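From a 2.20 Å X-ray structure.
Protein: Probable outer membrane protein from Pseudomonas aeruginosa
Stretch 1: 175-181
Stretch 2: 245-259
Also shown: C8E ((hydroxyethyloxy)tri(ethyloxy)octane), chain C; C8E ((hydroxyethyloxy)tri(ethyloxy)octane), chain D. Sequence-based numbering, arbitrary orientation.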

# COMPACT_ATOMS: atom_id res chain seq x y z
N GLN A 175 13.75 12.02 4.44
CA GLN A 175 14.96 11.42 3.92
C GLN A 175 16.07 12.43 4.17
O GLN A 175 15.84 13.64 4.15
CB GLN A 175 14.76 11.17 2.42
CG GLN A 175 15.98 10.76 1.61
CD GLN A 175 15.61 10.46 0.17
OE1 GLN A 175 14.48 10.74 -0.26
NE2 GLN A 175 16.54 9.91 -0.60
N ASN A 176 17.28 11.93 4.43
CA ASN A 176 18.40 12.81 4.68
C ASN A 176 18.94 13.35 3.36
O ASN A 176 18.98 12.63 2.37
CB ASN A 176 19.53 12.08 5.39
CG ASN A 176 20.72 12.97 5.65
OD1 ASN A 176 20.63 13.94 6.40
ND2 ASN A 176 21.86 12.66 5.01
N LEU A 177 19.35 14.62 3.37
CA LEU A 177 19.94 15.24 2.20
C LEU A 177 21.33 15.70 2.61
O LEU A 177 21.51 16.27 3.69
CB LEU A 177 19.15 16.47 1.74
CG LEU A 177 17.67 16.40 1.38
CD1 LEU A 177 17.27 17.74 0.76
CD2 LEU A 177 17.38 15.25 0.41
N ASP A 178 22.29 15.46 1.74
CA ASP A 178 23.68 15.83 1.96
C ASP A 178 24.07 16.80 0.83
O ASP A 178 24.55 16.37 -0.23
CB ASP A 178 24.53 14.55 1.89
CG ASP A 178 25.98 14.80 2.21
OD1 ASP A 178 26.42 15.96 2.11
OD2 ASP A 178 26.67 13.82 2.54
N LEU A 179 23.87 18.10 1.05
CA LEU A 179 24.18 19.12 0.03
C LEU A 179 25.59 19.08 -0.55
O LEU A 179 25.77 19.29 -1.76
CB LEU A 179 23.91 20.53 0.56
CG LEU A 179 22.51 20.95 1.01
CD1 LEU A 179 22.38 22.46 0.82
CD2 LEU A 179 21.44 20.25 0.20
N TYR A 180 26.60 18.85 0.28
CA TYR A 180 27.96 18.78 -0.23
C TYR A 180 28.13 17.60 -1.19
O TYR A 180 28.79 17.72 -2.22
CB TYR A 180 28.97 18.65 0.92
CG TYR A 180 29.48 19.96 1.45
CD1 TYR A 180 30.10 20.88 0.60
CD2 TYR A 180 29.36 20.28 2.80
CE1 TYR A 180 30.58 22.10 1.08
CE2 TYR A 180 29.83 21.50 3.29
CZ TYR A 180 30.44 22.40 2.43
OH TYR A 180 30.89 23.60 2.91
N ALA A 181 27.53 16.47 -0.83
CA ALA A 181 27.60 15.27 -1.67
C ALA A 181 26.88 15.54 -2.99
O ALA A 181 27.34 15.13 -4.05
CB ALA A 181 26.97 14.07 -0.96
N ASN A 245 9.78 20.65 3.87
CA ASN A 245 10.63 21.52 4.65
C ASN A 245 11.88 20.72 4.95
O ASN A 245 11.87 19.48 4.92
CB ASN A 245 9.94 21.98 5.94
CG ASN A 245 9.88 20.91 7.00
OD1 ASN A 245 10.88 20.62 7.66
ND2 ASN A 245 8.71 20.32 7.18
N LEU A 246 12.98 21.42 5.21
CA LEU A 246 14.23 20.76 5.52
C LEU A 246 14.58 21.08 6.96
O LEU A 246 14.63 22.24 7.34
CB LEU A 246 15.35 21.27 4.61
CG LEU A 246 15.26 21.03 3.10
CD1 LEU A 246 13.95 21.56 2.56
CD2 LEU A 246 16.42 21.73 2.42
N TYR A 247 14.79 20.04 7.76
CA TYR A 247 15.17 20.24 9.15
C TYR A 247 16.67 20.04 9.22
O TYR A 247 17.15 18.90 9.32
CB TYR A 247 14.46 19.24 10.07
CG TYR A 247 15.15 19.10 11.41
CD1 TYR A 247 15.59 20.23 12.11
CD2 TYR A 247 15.42 17.84 11.94
CE1 TYR A 247 16.29 20.10 13.32
CE2 TYR A 247 16.12 17.71 13.15
CZ TYR A 247 16.56 18.84 13.82
OH TYR A 247 17.29 18.72 14.98
N ASP A 248 17.42 21.13 9.16
CA ASP A 248 18.88 21.06 9.20
C ASP A 248 19.44 20.87 10.61
O ASP A 248 18.95 21.47 11.57
CB ASP A 248 19.49 22.33 8.59
CG ASP A 248 19.06 23.59 9.32
OD1 ASP A 248 19.94 24.39 9.70
OD2 ASP A 248 17.84 23.80 9.50
N HIS A 249 20.46 20.03 10.72
CA HIS A 249 21.15 19.75 11.98
C HIS A 249 22.59 19.63 11.49
O HIS A 249 23.29 18.63 11.69
CB HIS A 249 20.64 18.46 12.61
CG HIS A 249 20.41 17.35 11.64
ND1 HIS A 249 21.26 16.27 11.52
CD2 HIS A 249 19.39 17.12 10.76
CE1 HIS A 249 20.79 15.43 10.62
NE2 HIS A 249 19.65 15.92 10.14
N ASP A 250 22.98 20.73 10.85
CA ASP A 250 24.24 20.92 10.16
C ASP A 250 25.19 21.96 10.74
O ASP A 250 26.30 22.13 10.25
CB ASP A 250 23.91 21.37 8.74
CG ASP A 250 24.47 20.48 7.71
OD1 ASP A 250 24.09 20.62 6.53
OD2 ASP A 250 25.30 19.63 8.09
N GLY A 251 24.73 22.69 11.75
CA GLY A 251 25.57 23.73 12.29
C GLY A 251 25.44 24.91 11.34
O GLY A 251 26.31 25.78 11.28
N GLY A 252 24.37 24.92 10.55
CA GLY A 252 24.14 26.01 9.61
C GLY A 252 24.60 25.83 8.17
O GLY A 252 24.36 26.71 7.34
N LEU A 253 25.25 24.71 7.86
CA LEU A 253 25.73 24.47 6.50
C LEU A 253 24.63 24.47 5.46
O LEU A 253 24.71 25.19 4.47
CB LEU A 253 26.48 23.13 6.41
CG LEU A 253 27.83 23.05 7.12
CD1 LEU A 253 28.42 21.67 6.95
CD2 LEU A 253 28.77 24.11 6.55
N THR A 254 23.61 23.64 5.67
CA THR A 254 22.52 23.54 4.73
C THR A 254 21.78 24.86 4.50
O THR A 254 21.58 25.27 3.36
CB THR A 254 21.51 22.46 5.16
OG1 THR A 254 22.13 21.18 5.06
CG2 THR A 254 20.27 22.48 4.27
N GLU A 255 21.39 25.53 5.58
CA GLU A 255 20.67 26.79 5.44
C GLU A 255 21.55 27.84 4.78
O GLU A 255 21.07 28.64 3.98
CB GLU A 255 20.18 27.29 6.80
CG GLU A 255 19.11 28.37 6.69
CD GLU A 255 18.39 28.66 8.02
OE1 GLU A 255 17.34 29.33 7.99
OE2 GLU A 255 18.87 28.23 9.08
N GLY A 256 22.83 27.85 5.12
CA GLY A 256 23.74 28.82 4.54
C GLY A 256 23.81 28.65 3.03
O GLY A 256 23.80 29.63 2.28
N ALA A 257 23.86 27.40 2.57
CA ALA A 257 23.92 27.12 1.14
C ALA A 257 22.62 27.53 0.46
O ALA A 257 22.63 28.21 -0.56
CB ALA A 257 24.15 25.64 0.92
N ILE A 258 21.50 27.12 1.05
CA ILE A 258 20.21 27.45 0.48
C ILE A 258 19.97 28.95 0.43
O ILE A 258 19.59 29.48 -0.61
CB ILE A 258 19.08 26.72 1.24
CG1 ILE A 258 19.06 25.25 0.80
CG2 ILE A 258 17.72 27.40 0.99
CD1 ILE A 258 18.18 24.36 1.63
N GLU A 259 20.20 29.63 1.54
CA GLU A 259 20.02 31.07 1.57
C GLU A 259 21.02 31.72 0.62
O GLU A 259 20.79 32.82 0.11
CB GLU A 259 20.20 31.62 2.99
CG GLU A 259 19.15 31.12 3.98
CD GLU A 259 17.74 31.13 3.41
OE1 GLU A 259 17.34 32.15 2.81
OE2 GLU A 259 17.02 30.12 3.56
C1 C8E C . 15.64 16.87 -3.01
C2 C8E C . 16.68 17.41 -3.87
C3 C8E C . 17.76 18.08 -3.15
C4 C8E C . 18.63 18.69 -4.14
C5 C8E C . 19.84 19.18 -3.45
C6 C8E C . 20.79 19.68 -4.42
C7 C8E C . 21.74 20.32 -3.53
C8 C8E C . 22.76 20.97 -4.37
O9 C8E C . 23.93 21.66 -3.96
C10 C8E C . 23.82 22.80 -3.15
C11 C8E C . 25.22 23.27 -2.96
O12 C8E C . 25.64 23.18 -1.59
C13 C8E C . 27.06 23.41 -1.40
C14 C8E C . 27.83 23.43 -0.05
O15 C8E C . 27.44 23.06 1.32
C16 C8E C . 26.88 24.20 2.00
C17 C8E C . 27.90 25.06 2.78
O18 C8E C . 27.72 26.47 3.02
C19 C8E C . 28.30 27.29 1.97
C20 C8E C . 27.92 28.80 1.73
O21 C8E C . 28.19 29.37 0.45
C1 C8E D . 10.01 0.47 -3.93
C2 C8E D . 9.81 1.75 -3.25
C3 C8E D . 8.72 2.56 -3.76
C4 C8E D . 8.61 3.73 -2.90
C5 C8E D . 7.26 4.31 -3.05
C6 C8E D . 6.95 5.16 -1.91
C7 C8E D . 5.92 6.00 -2.49
C8 C8E D . 4.85 6.24 -1.49
O9 C8E D . 4.30 7.49 -1.12
C10 C8E D . 5.15 8.48 -0.57
C11 C8E D . 4.27 9.66 -0.29
O12 C8E D . 4.33 10.60 -1.38
C13 C8E D . 4.96 11.89 -1.08
C14 C8E D . 6.49 12.20 -1.10
O15 C8E D . 7.25 13.26 -1.75
C16 C8E D . 7.68 12.89 -3.08
C17 C8E D . 9.06 12.21 -3.14
O18 C8E D . 10.02 12.26 -2.06
C19 C8E D . 10.93 13.39 -2.15
C20 C8E D . 12.50 13.23 -2.18
O21 C8E D . 13.23 13.31 -0.95
O HOH W 1 18.55 14.33 8.34
O HOH W 2 22.60 18.81 3.70

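The two stretches bury 293 Å² between them, both sides summed. No direct hydrogen bond crosses the contact. It is built from apolar packing and two bridging waters, with a detergent molecule lying alongside.

Leu 179 is the centre of the apolar packing and has the largest covered area of any residue here. Its CA-to-CB bond points toward the other stretch, and CD1 reaches the helix that begins at Leu 253. Leu 179 CD1 lies 3.6 Å from Ala 257 CB and 4.3 Å from Ile 258 CG1. The same Leu 179 CD1 is 4.0 Å from Thr 254 CG2 and 3.9 Å from Thr 254 O. One methyl group thus touches three residues, Thr 254, Ala 257 and Ile 258, spaced i, i+3 and i+4, about one turn of the helix. The contact with Ala 257 CB is the shortest of these. Tyr 180 meets Leu 253 at the edge of its ring, with Tyr 180 CE2 3.9 Å from Leu 253 CD1. Between the strands the packing is looser: Leu 177 CD1 is 4.4 Å from Leu 246 CD2.

Two waters supply the polar links. Water 2 donates to Leu 177 O at 2.8 Å and to Thr 254 OG1 at 2.8 Å. Leu 179 N donates to the same water, with N 3.0 Å from its O. This water therefore ties the backbone around the strand-to-helix turn to a helix side chain. Water 1 joins Asn 176 and His 249. It donates to Asn 176 OD1 at 2.9 Å and is hydrogen-bonded to His 249 NE2 at 2.6 Å. Asn 176 OD1 and His 249 NE2 are themselves 4.3 Å apart, too far for a direct bond.

Each stretch also has side-chain hydrogen bonds of its own. Asp 178 caps its helix: Ala 181 N donates to Asp 178 OD1 at 3.2 Å. In the other stretch, Thr 254 OG1 donates to Asp 250 OD1 at 2.5 Å. Thr 254 N makes a weak bond to the same Asp 250 OD1 at 3.2 Å. Thr 254 OG1 thus donates to Asp 250 while accepting from water 2. Gly 252 is the N-cap residue of the second helix, and Gly 252 O accepts from Gly 256 N at 2.9 Å.

The C8E of chain C touches both stretches. Its C14 lies over one face of the Tyr 180 ring, 3.3 Å from Tyr 180 CE1. Its C16 is 3.3 Å from Ala 257 CB.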